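Local coordinates for glutamate ABC superfamily ATP binding cassette transporter, binding protein (Enterococcus faecium DO, PDB 5EYF) that binds glutamate and, as a solute-binding protein of family 3, probably delivers it to a partner ABC transporter for uptake, at residues Glu5-Leu8 / Glu9-Lys12; Ile71-Lys75 / Asn76-Asp80; Glu220-Ala224 / Asp225-Asp229; Asn210-Lys213 / Ala214-Ala218. All coordinates share one frame; numbering follows the deposited sequence.

Interaction 1 of 4, residues Glu5-Leu8 / Glu9-Lys12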
loop_
_atom_site.group_PDB
_atom_site.type_symbol
_atom_site.label_atom_id
_atom_site.label_comp_id
_atom_site.label_asym_id
_atom_site.label_seq_id
_atom_site.Cartn_x
_atom_site.Cartn_y
_atom_site.Cartn_z
ATOM N N GLU B 5 -11.602 -5.410 30.639
ATOM C CA GLU B 5 -11.613 -6.866 30.710
ATOM C C GLU B 5 -10.909 -7.445 29.489
ATOM O O GLU B 5 -11.161 -7.024 28.356
ATOM C CB GLU B 5 -13.043 -7.396 30.800
ATOM C CG GLU B 5 -13.128 -8.918 30.940
ATOM C CD GLU B 5 -14.562 -9.434 31.028
ATOM O OE1 GLU B 5 -15.456 -8.833 30.392
ATOM O OE2 GLU B 5 -14.796 -10.445 31.732
ATOM N N ASP B 6 -10.016 -8.404 29.725
ATOM C CA ASP B 6 -9.216 -8.960 28.643
ATOM C C ASP B 6 -10.085 -9.753 27.668
ATOM O O ASP B 6 -10.834 -10.639 28.072
ATOM C CB ASP B 6 -8.119 -9.849 29.226
ATOM C CG ASP B 6 -7.210 -10.395 28.169
ATOM O OD1 ASP B 6 -7.522 -11.462 27.606
ATOM O OD2 ASP B 6 -6.198 -9.732 27.855
ATOM N N ILE B 7 -9.974 -9.443 26.371
ATOM C CA ILE B 7 -10.907 -10.015 25.394
ATOM C C ILE B 7 -10.687 -11.523 25.220
ATOM O O ILE B 7 -11.651 -12.294 25.146
ATOM C CB ILE B 7 -10.798 -9.246 24.064
ATOM C CG1 ILE B 7 -11.452 -7.871 24.212
ATOM C CG2 ILE B 7 -11.421 -10.045 22.912
ATOM C CD1 ILE B 7 -10.929 -6.832 23.209
ATOM N N LEU B 8 -9.430 -11.986 25.190
ATOM C CA LEU B 8 -9.210 -13.437 25.123
ATOM C C LEU B 8 -9.687 -14.157 26.382
ATOM O O LEU B 8 -10.200 -15.286 26.308
ATOM C CB LEU B 8 -7.735 -13.749 24.898
ATOM C CG LEU B 8 -7.244 -13.747 23.467
ATOM C CD1 LEU B 8 -5.815 -14.272 23.473
ATOM C CD2 LEU B 8 -8.130 -14.573 22.550
ATOM N N GLU B 9 -9.462 -13.565 27.557
ATOM C CA GLU B 9 -9.949 -14.197 28.776
ATOM C C GLU B 9 -11.469 -14.321 28.735
ATOM O O GLU B 9 -12.023 -15.394 29.023
ATOM C CB GLU B 9 -9.495 -13.424 30.015
ATOM C CG GLU B 9 -8.019 -13.612 30.342
ATOM C CD GLU B 9 -7.593 -12.884 31.591
ATOM O OE1 GLU B 9 -8.452 -12.262 32.253
ATOM O OE2 GLU B 9 -6.384 -12.931 31.899
ATOM N N ARG B 10 -12.152 -13.248 28.317
ATOM C CA ARG B 10 -13.610 -13.278 28.261
ATOM C C ARG B 10 -14.084 -14.357 27.304
ATOM O O ARG B 10 -15.067 -15.043 27.578
ATOM C CB ARG B 10 -14.171 -11.916 27.836
ATOM C CG ARG B 10 -15.710 -11.869 27.930
ATOM C CD ARG B 10 -16.369 -11.016 26.837
ATOM N NE ARG B 10 -15.991 -9.611 26.917
ATOM C CZ ARG B 10 -15.565 -8.887 25.889
ATOM N NH1 ARG B 10 -15.470 -9.429 24.682
ATOM N NH2 ARG B 10 -15.234 -7.616 26.069
ATOM N N SER B 11 -13.375 -14.537 26.182
ATOM C CA SER B 11 -13.786 -15.533 25.194
ATOM C C SER B 11 -13.802 -16.946 25.768
ATOM O O SER B 11 -14.522 -17.808 25.250
ATOM C CB SER B 11 -12.881 -15.478 23.972
ATOM O OG SER B 11 -11.620 -16.074 24.230
ATOM N N LYS B 12 -13.012 -17.215 26.817
ATOM C CA LYS B 12 -13.085 -18.528 27.464
ATOM C C LYS B 12 -14.488 -18.826 27.973
ATOM O O LYS B 12 -14.904 -19.996 28.002
ATOM C CB LYS B 12 -12.092 -18.631 28.624
ATOM C CG LYS B 12 -10.641 -18.294 28.274
ATOM C CD LYS B 12 -10.101 -19.106 27.102
ATOM C CE LYS B 12 -8.644 -18.724 26.857
ATOM N NZ LYS B 12 -8.186 -19.005 25.483
#

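Interaction 2 of 4, residues Ile71-Lys75 / Asn76-Asp80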
loop_
_atom_site.group_PDB
_atom_site.type_symbol
_atom_site.label_atom_id
_atom_site.label_comp_id
_atom_site.label_asym_id
_atom_site.label_seq_id
_atom_site.Cartn_x
_atom_site.Cartn_y
_atom_site.Cartn_z
ATOM N N ILE B 71 -14.207 4.316 16.670
ATOM C CA ILE B 71 -13.253 4.365 17.782
ATOM C C ILE B 71 -13.999 4.540 19.116
ATOM O O ILE B 71 -13.699 3.818 20.074
ATOM C CB ILE B 71 -12.172 5.442 17.557
ATOM C CG1 ILE B 71 -11.233 5.042 16.399
ATOM C CG2 ILE B 71 -11.358 5.653 18.835
ATOM C CD1 ILE B 71 -10.119 6.057 16.193
ATOM N N PRO B 72 -14.969 5.455 19.259
ATOM C CA PRO B 72 -15.716 5.517 20.532
ATOM C C PRO B 72 -16.302 4.184 20.978
ATOM O O PRO B 72 -16.153 3.828 22.149
ATOM C CB PRO B 72 -16.801 6.565 20.241
ATOM C CG PRO B 72 -16.156 7.476 19.264
ATOM C CD PRO B 72 -15.339 6.565 18.361
ATOM N N LEU B 73 -16.885 3.401 20.063
ATOM C CA LEU B 73 -17.444 2.100 20.419
ATOM C C LEU B 73 -16.359 1.112 20.812
ATOM O O LEU B 73 -16.534 0.331 21.755
ATOM C CB LEU B 73 -18.252 1.551 19.250
ATOM C CG LEU B 73 -19.582 2.272 19.065
ATOM C CD1 LEU B 73 -20.197 1.900 17.721
ATOM C CD2 LEU B 73 -20.494 1.874 20.203
ATOM N N LEU B 74 -15.236 1.117 20.085
ATOM C CA LEU B 74 -14.128 0.243 20.453
ATOM C C LEU B 74 -13.581 0.589 21.835
ATOM O O LEU B 74 -13.380 -0.298 22.671
ATOM C CB LEU B 74 -13.017 0.339 19.412
ATOM C CG LEU B 74 -11.830 -0.594 19.694
ATOM C CD1 LEU B 74 -12.195 -2.068 19.538
ATOM C CD2 LEU B 74 -10.690 -0.272 18.729
ATOM N N LYS B 75 -13.300 1.873 22.085
ATOM C CA LYS B 75 -12.648 2.223 23.337
ATOM C C LYS B 75 -13.582 2.051 24.524
ATOM O O LYS B 75 -13.116 1.859 25.651
ATOM C CB LYS B 75 -12.096 3.652 23.247
ATOM C CG LYS B 75 -11.026 3.783 22.141
ATOM C CD LYS B 75 -10.187 5.055 22.285
ATOM C CE LYS B 75 -9.385 5.079 23.580
ATOM N NZ LYS B 75 -8.181 4.206 23.502
ATOM N N ASN B 76 -14.882 2.048 24.281
ATOM C CA ASN B 76 -15.854 1.828 25.341
ATOM C C ASN B 76 -16.139 0.353 25.587
ATOM O O ASN B 76 -16.879 0.031 26.520
ATOM C CB ASN B 76 -17.149 2.545 24.994
ATOM C CG ASN B 76 -18.040 2.689 26.183
ATOM O OD1 ASN B 76 -17.651 3.304 27.171
ATOM N ND2 ASN B 76 -19.229 2.100 26.117
ATOM N N GLY B 77 -15.590 -0.547 24.773
ATOM C CA GLY B 77 -15.796 -1.968 24.974
ATOM C C GLY B 77 -17.043 -2.550 24.342
ATOM O O GLY B 77 -17.321 -3.738 24.554
ATOM N N ASN B 78 -17.786 -1.770 23.548
ATOM C CA ASN B 78 -18.987 -2.301 22.902
ATOM C C ASN B 78 -18.645 -3.375 21.892
ATOM O O ASN B 78 -19.483 -4.233 21.585
ATOM C CB ASN B 78 -19.767 -1.206 22.168
ATOM C CG ASN B 78 -20.279 -0.136 23.080
ATOM O OD1 ASN B 78 -19.548 0.374 23.930
ATOM N ND2 ASN B 78 -21.546 0.239 22.890
ATOM N N ILE B 79 -17.455 -3.278 21.301
ATOM C CA ILE B 79 -16.953 -4.229 20.327
ATOM C C ILE B 79 -15.525 -4.556 20.734
ATOM O O ILE B 79 -14.879 -3.790 21.452
ATOM C CB ILE B 79 -16.990 -3.660 18.894
ATOM C CG1 ILE B 79 -16.238 -2.333 18.860
ATOM C CG2 ILE B 79 -18.420 -3.467 18.448
ATOM C CD1 ILE B 79 -16.194 -1.672 17.493
ATOM N N ASP B 80 -15.040 -5.718 20.272
ATOM C CA ASP B 80 -13.685 -6.179 20.566
ATOM C C ASP B 80 -12.679 -5.692 19.535
ATOM O O ASP B 80 -11.478 -5.587 19.831
ATOM C CB ASP B 80 -13.644 -7.720 20.607
ATOM C CG ASP B 80 -14.573 -8.304 21.667
ATOM O OD1 ASP B 80 -14.750 -7.666 22.749
ATOM O OD2 ASP B 80 -15.133 -9.400 21.393
HETATM O O HOH W 1 -12.854 -2.962 22.952
#

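Interaction 3 of 4, residues Glu220-Ala224 / Asp225-Asp229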
loop_
_atom_site.group_PDB
_atom_site.type_symbol
_atom_site.label_atom_id
_atom_site.label_comp_id
_atom_site.label_asym_id
_atom_site.label_seq_id
_atom_site.Cartn_x
_atom_site.Cartn_y
_atom_site.Cartn_z
ATOM N N GLU B 220 -1.729 -14.409 9.981
ATOM C CA GLU B 220 -0.576 -15.179 9.507
ATOM C C GLU B 220 -1.004 -16.550 8.997
ATOM O O GLU B 220 -0.617 -16.973 7.905
ATOM C CB GLU B 220 0.457 -15.328 10.627
ATOM C CG GLU B 220 1.754 -16.005 10.193
ATOM C CD GLU B 220 2.810 -16.040 11.298
ATOM O OE1 GLU B 220 2.485 -15.702 12.458
ATOM O OE2 GLU B 220 3.969 -16.406 11.007
ATOM N N GLU B 221 -1.811 -17.255 9.785
ATOM C CA GLU B 221 -2.250 -18.593 9.409
ATOM C C GLU B 221 -3.094 -18.560 8.138
ATOM O O GLU B 221 -2.985 -19.459 7.292
ATOM C CB GLU B 221 -3.038 -19.197 10.568
ATOM C CG GLU B 221 -2.178 -19.636 11.767
ATOM C CD GLU B 221 -3.013 -20.189 12.923
ATOM O OE1 GLU B 221 -4.112 -20.744 12.669
ATOM O OE2 GLU B 221 -2.569 -20.063 14.092
HETATM N N MSE B 222 -3.910 -17.515 7.970
HETATM C CA MSE B 222 -4.790 -17.410 6.820
HETATM C C MSE B 222 -4.012 -17.099 5.543
HETATM O O MSE B 222 -4.361 -17.552 4.452
HETATM C CB MSE B 222 -5.836 -16.318 7.060
HETATM C CG MSE B 222 -6.861 -16.702 8.161
HETATM SE SE MSE B 222 -7.794 -15.169 8.892
HETATM C CE MSE B 222 -8.513 -14.368 7.249
ATOM N N HIS B 223 -2.961 -16.290 5.685
ATOM C CA HIS B 223 -2.052 -16.094 4.561
ATOM C C HIS B 223 -1.273 -17.357 4.243
ATOM O O HIS B 223 -0.987 -17.628 3.070
ATOM C CB HIS B 223 -1.087 -14.964 4.860
ATOM C CG HIS B 223 -1.701 -13.620 4.760
ATOM N ND1 HIS B 223 -1.999 -13.027 3.550
ATOM C CD2 HIS B 223 -2.042 -12.728 5.718
ATOM C CE1 HIS B 223 -2.507 -11.829 3.771
ATOM N NE2 HIS B 223 -2.546 -11.624 5.076
ATOM N N ALA B 224 -0.936 -18.150 5.262
ATOM C CA ALA B 224 -0.126 -19.321 4.985
ATOM C C ALA B 224 -0.944 -20.410 4.311
ATOM O O ALA B 224 -0.401 -21.171 3.507
ATOM C CB ALA B 224 0.522 -19.831 6.268
ATOM N N ASP B 225 -2.236 -20.515 4.597
ATOM C CA ASP B 225 -2.994 -21.648 4.088
ATOM C C ASP B 225 -3.965 -21.283 2.978
ATOM O O ASP B 225 -4.707 -22.149 2.513
ATOM C CB ASP B 225 -3.703 -22.402 5.218
ATOM C CG ASP B 225 -4.804 -21.595 5.907
ATOM O OD1 ASP B 225 -5.261 -20.582 5.348
ATOM O OD2 ASP B 225 -5.235 -22.013 7.007
ATOM N N GLY B 226 -3.940 -20.045 2.497
ATOM C CA GLY B 226 -4.758 -19.684 1.367
ATOM C C GLY B 226 -6.153 -19.217 1.709
ATOM O O GLY B 226 -6.930 -18.917 0.786
ATOM N N THR B 227 -6.509 -19.184 2.996
ATOM C CA THR B 227 -7.816 -18.683 3.387
ATOM C C THR B 227 -7.961 -17.219 3.024
ATOM O O THR B 227 -9.006 -16.795 2.515
ATOM C CB THR B 227 -8.014 -18.856 4.894
ATOM O OG1 THR B 227 -7.919 -20.255 5.247
ATOM C CG2 THR B 227 -9.386 -18.282 5.328
ATOM N N TYR B 228 -6.923 -16.425 3.292
ATOM C CA TYR B 228 -6.962 -15.022 2.892
ATOM C C TYR B 228 -7.188 -14.895 1.391
ATOM O O TYR B 228 -8.059 -14.130 0.933
ATOM C CB TYR B 228 -5.668 -14.320 3.305
ATOM C CG TYR B 228 -5.606 -12.896 2.815
ATOM C CD1 TYR B 228 -6.106 -11.871 3.592
ATOM C CD2 TYR B 228 -5.061 -12.578 1.558
ATOM C CE1 TYR B 228 -6.084 -10.538 3.147
ATOM C CE2 TYR B 228 -5.018 -11.281 1.106
ATOM C CZ TYR B 228 -5.527 -10.262 1.896
ATOM O OH TYR B 228 -5.457 -8.985 1.394
ATOM N N ASP B 229 -6.402 -15.642 0.605
ATOM C CA ASP B 229 -6.480 -15.517 -0.846
ATOM C C ASP B 229 -7.865 -15.906 -1.359
ATOM O O ASP B 229 -8.405 -15.246 -2.256
ATOM C CB ASP B 229 -5.371 -16.369 -1.485
ATOM C CG ASP B 229 -3.969 -15.990 -0.974
ATOM O OD1 ASP B 229 -3.637 -16.201 0.207
ATOM O OD2 ASP B 229 -3.173 -15.507 -1.765
HETATM O O HOH W 2 -1.091 -15.706 1.000
#

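Interaction 4 of 4, residues Asn210-Lys213 / Ala214-Ala218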
loop_
_atom_site.group_PDB
_atom_site.type_symbol
_atom_site.label_atom_id
_atom_site.label_comp_id
_atom_site.label_asym_id
_atom_site.label_seq_id
_atom_site.Cartn_x
_atom_site.Cartn_y
_atom_site.Cartn_z
ATOM N N ASN B 210 -2.880 -9.338 24.215
ATOM C CA ASN B 210 -3.001 -10.768 23.937
ATOM C C ASN B 210 -3.977 -11.018 22.798
ATOM O O ASN B 210 -3.726 -11.875 21.945
ATOM C CB ASN B 210 -3.435 -11.534 25.184
ATOM C CG ASN B 210 -2.376 -11.527 26.284
ATOM O OD1 ASN B 210 -1.172 -11.523 26.018
ATOM N ND2 ASN B 210 -2.830 -11.503 27.523
ATOM N N PHE B 211 -5.088 -10.266 22.754
ATOM C CA PHE B 211 -6.032 -10.401 21.642
ATOM C C PHE B 211 -5.411 -9.915 20.334
ATOM O O PHE B 211 -5.566 -10.554 19.284
ATOM C CB PHE B 211 -7.317 -9.642 21.973
ATOM C CG PHE B 211 -8.383 -9.716 20.919
ATOM C CD1 PHE B 211 -8.869 -10.931 20.480
ATOM C CD2 PHE B 211 -8.916 -8.554 20.376
ATOM C CE1 PHE B 211 -9.858 -10.993 19.509
ATOM C CE2 PHE B 211 -9.918 -8.606 19.410
ATOM C CZ PHE B 211 -10.389 -9.828 18.968
ATOM N N LEU B 212 -4.677 -8.802 20.389
ATOM C CA LEU B 212 -3.983 -8.306 19.199
ATOM C C LEU B 212 -3.040 -9.366 18.634
ATOM O O LEU B 212 -3.027 -9.622 17.422
ATOM C CB LEU B 212 -3.218 -7.020 19.534
ATOM C CG LEU B 212 -2.334 -6.469 18.415
ATOM C CD1 LEU B 212 -3.141 -6.052 17.180
ATOM C CD2 LEU B 212 -1.541 -5.273 18.945
ATOM N N LYS B 213 -2.245 -10.000 19.504
ATOM C CA LYS B 213 -1.349 -11.063 19.056
ATOM C C LYS B 213 -2.125 -12.215 18.434
ATOM O O LYS B 213 -1.694 -12.784 17.424
ATOM C CB LYS B 213 -0.502 -11.577 20.225
ATOM C CG LYS B 213 0.704 -10.724 20.566
ATOM C CD LYS B 213 1.515 -11.318 21.723
ATOM C CE LYS B 213 1.556 -10.386 22.927
ATOM N NZ LYS B 213 2.167 -9.075 22.612
ATOM N N ALA B 214 -3.269 -12.573 19.029
ATOM C CA ALA B 214 -4.110 -13.632 18.475
ATOM C C ALA B 214 -4.637 -13.271 17.085
ATOM O O ALA B 214 -4.691 -14.129 16.197
ATOM C CB ALA B 214 -5.277 -13.925 19.424
ATOM N N VAL B 215 -5.071 -12.021 16.893
ATOM C CA VAL B 215 -5.553 -11.589 15.583
ATOM C C VAL B 215 -4.430 -11.640 14.556
ATOM O O VAL B 215 -4.626 -12.111 13.423
ATOM C CB VAL B 215 -6.152 -10.173 15.696
ATOM C CG1 VAL B 215 -6.416 -9.564 14.316
ATOM C CG2 VAL B 215 -7.433 -10.208 16.544
ATOM N N ASN B 216 -3.238 -11.178 14.932
ATOM C CA ASN B 216 -2.132 -11.220 13.969
ATOM C C ASN B 216 -1.728 -12.647 13.632
ATOM O O ASN B 216 -1.398 -12.944 12.478
ATOM C CB ASN B 216 -0.923 -10.442 14.494
ATOM C CG ASN B 216 -1.058 -8.966 14.237
ATOM O OD1 ASN B 216 -1.768 -8.559 13.310
ATOM N ND2 ASN B 216 -0.424 -8.150 15.068
ATOM N N GLN B 217 -1.758 -13.540 14.624
ATOM C CA GLN B 217 -1.445 -14.935 14.364
ATOM C C GLN B 217 -2.482 -15.558 13.446
ATOM O O GLN B 217 -2.144 -16.338 12.552
ATOM C CB GLN B 217 -1.377 -15.693 15.698
ATOM C CG GLN B 217 -1.128 -17.190 15.584
ATOM C CD GLN B 217 0.244 -17.516 15.050
ATOM O OE1 GLN B 217 1.189 -16.758 15.244
ATOM N NE2 GLN B 217 0.364 -18.655 14.368
ATOM N N ALA B 218 -3.758 -15.226 13.665
ATOM C CA ALA B 218 -4.827 -15.711 12.798
ATOM C C ALA B 218 -4.599 -15.277 11.354
ATOM O O ALA B 218 -4.685 -16.095 10.429
ATOM C CB ALA B 218 -6.176 -15.207 13.314
#

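Interaction 1 of 4, residues Glu5-Leu8 / Glu9-Lys12
Glu9 comes first, its backbone N reaching back to Asp6, the N-cap of helix 7-14. The bond, Glu9 N to Asp6 OD1, is 2.9 Å long and uses the anti lone pair of that oxygen. Asp6 holds its CG anti to its own N (chi1 -177°), which brings OD1 to the Glu9 amide in the first turn, as an N-cap does. The Glu9 chain runs extended across Asp6 at about a right angle, its CG 3.5 Å from Asp6 OD1, while the charged ends stay apart. At Arg10 the backbone N closes the first regular turn on Asp6 O. Its side chain, bent at chi2 and chi3, passes Glu5, whose OE1 sits at the edge of the guanidinium, 3.6 Å from Arg10 NE, a long salt bridge with the two planes nearly perpendicular. The stronger partner of Arg10 is Asp80, bonded through NH1. Ser11 then bonds twice: its N to Ile7 O, and its OG to Leu8 O at 2.6 Å, folding the hydroxyl back onto the helix. Lys12 N makes a weak bond to Leu8 O, 3.4 Å, and the aliphatic part of its chain curls past the same carbonyl. Ile7 and Leu8 face helix 209-225, touching Phe211, Asn210 and Ala214, and Leu8 and Ser11 also meet helix 41-54, so this N-terminal helix packs against both.

Interaction 2 of 4, residues Ile71-Lys75 / Asn76-Asp80
Leu73 and Asn78 meet where helix 70-75 ends: the CD2 methyl of Leu73 lies 3.3 Å from Asn78 ND2, and the same branch also touches CG and CB of the asparagine. Next to them Ile79 folds back against the last turn. Its CG1 sits between backbone N and carbonyl carbon (chi1 55°), which lays that branch alongside the helix, 3.7 Å from Leu74 CA, with CD1 running on to Leu73 CB. Leu74 answers with its CD1, which packs on Ile79 CG1 and on the carbonyl oxygen of Asp80.

What folds the chain back is a Schellman motif. Gly77, at positive phi (86°), reverses the direction. Asn78 N bonds Leu73 O at 3.0 Å, and Gly77 N reaches Leu74 O at 3.1 Å from above the carbonyl plane. Asn76 N still makes a helical bond to Pro72 O. Outside this, Asn76 ND2 donates to Asn78 OD1 at 2.8 Å, almost straight and within both amide planes, which limits how the Asn78 amide can turn where it crosses Leu73. A water 2.7 Å from both Leu74 O and Ile79 O joins the helix end to the outgoing chain.

Lys75 NZ bonds Gln95 O and Asn205 OD1, while Asp80 pairs with Arg10. Ile79 packs on Ile18 and Asp80 on Ile17 of strand 16-21, so the turn delivers the chain from helix 70-75 to strand 81-82 beside that strand.

Interaction 3 of 4, residues Glu220-Ala224 / Asp225-Asp229
His223 carries its CG anti to the carbonyl carbon (chi1 -75°) and Tyr228 its CG anti to the backbone N (chi1 175°), so the two rings leave the backbone side by side and point the same way. Between them lies the Asx turn of Asp225, joining helix 209-225 to helix 227-235; Gly226 takes positive phi and is the N-cap residue of the second helix. The ring planes are 31° apart, an oblique pair with centroids 4.2 Å from each other. His223 CE1 stands over the centre of the tyrosine ring, and Tyr228 CB in turn makes a CH-pi contact with the histidine face.

In the turn, Asp225 OD1 takes two bonds from one face of its carboxylate, from Thr227 N at 3.0 Å and from Thr227 OG1 at 2.7 Å, while OD2 pairs with Lys52. Tyr228 N donates to the carbonyl of Met222, a selenomethionine whose CB and CG pack on Thr227. Tyr228 OH bonds Tyr102 O and Val244 N. A magnesium ion lies about 4 Å from the His223 side chain. One water donates to both helices, 2.8 Å from His223 O and 2.7 Å from Asp229 OD1.

Interaction 4 of 4, residues Asn210-Lys213 / Ala214-Ala218
Phe211 and Val215, one turn apart on helix 209-225, form the close-packed side of this contact. The CG2 methyl of Val215 stands over one face of the Phe211 ring, 4.0 Å from the centroid and 15° off the ring normal, a CH-pi contact displaced toward the rim at CZ. Both torsions serve it: Phe211 swings its CG away from its own N (chi1 -179°), laying the ring along the helix beside Val215, and Val215 holds CG1 anti to N (chi1 169°), which leaves CG2 on the side of the ring. That methyl also lies 3.3 Å from Phe211 O, the carbonyl that accepts from Val215 N. This face is buried: Ile53 of helix 41-54 and Ile204 of strand 198-205 touch both residues.

Round the helix the fit is looser. Leu212 and Asn216 run side by side, and their nearest side-chain approach is Leu212 CD1 to Asn216 ND2, 4.0 Å. The amide is oriented by a partner in a loop, since Asn216 OD1 accepts from Asp100 N. On the exposed side Lys213 and Gln217 are linked through the backbone, Gln217 N to Lys213 O at 2.9 Å, while the two side chains diverge; Gln217 NE2 goes on to Glu221 OE2, and Gln217 CB rests on Lys213 O.

The chemistry is thus that of an amphipathic helix. Regular backbone bonds hold every turn, aromatic and aliphatic carbon fills the inner face, and the polar ends lie on the other sides, Asn216 bonded to the loop at Asp100, Gln217 to Glu221 one turn on, and Lys213 exposed.

Starting at the N terminus, interaction 1 opens helix 7-14, interaction 2 ends helix 70-75, interaction 4 lies within helix 209-225 and interaction 3 closes that helix and begins the next. All four are local and follow one another in series; none nests in or crosses another, and the turns in interactions 2 and 3 are the places where the chain reverses or bends. In space the Arg10-Asp80 salt bridge joins the first two. Phe211 of interaction 4 touches Ile7 of interaction 1 and Asp80 O of interaction 2, joining three distant parts of the sequence. Interaction 3 makes no touch with interactions 1 and 2; it shares helix 209-225 with interaction 4.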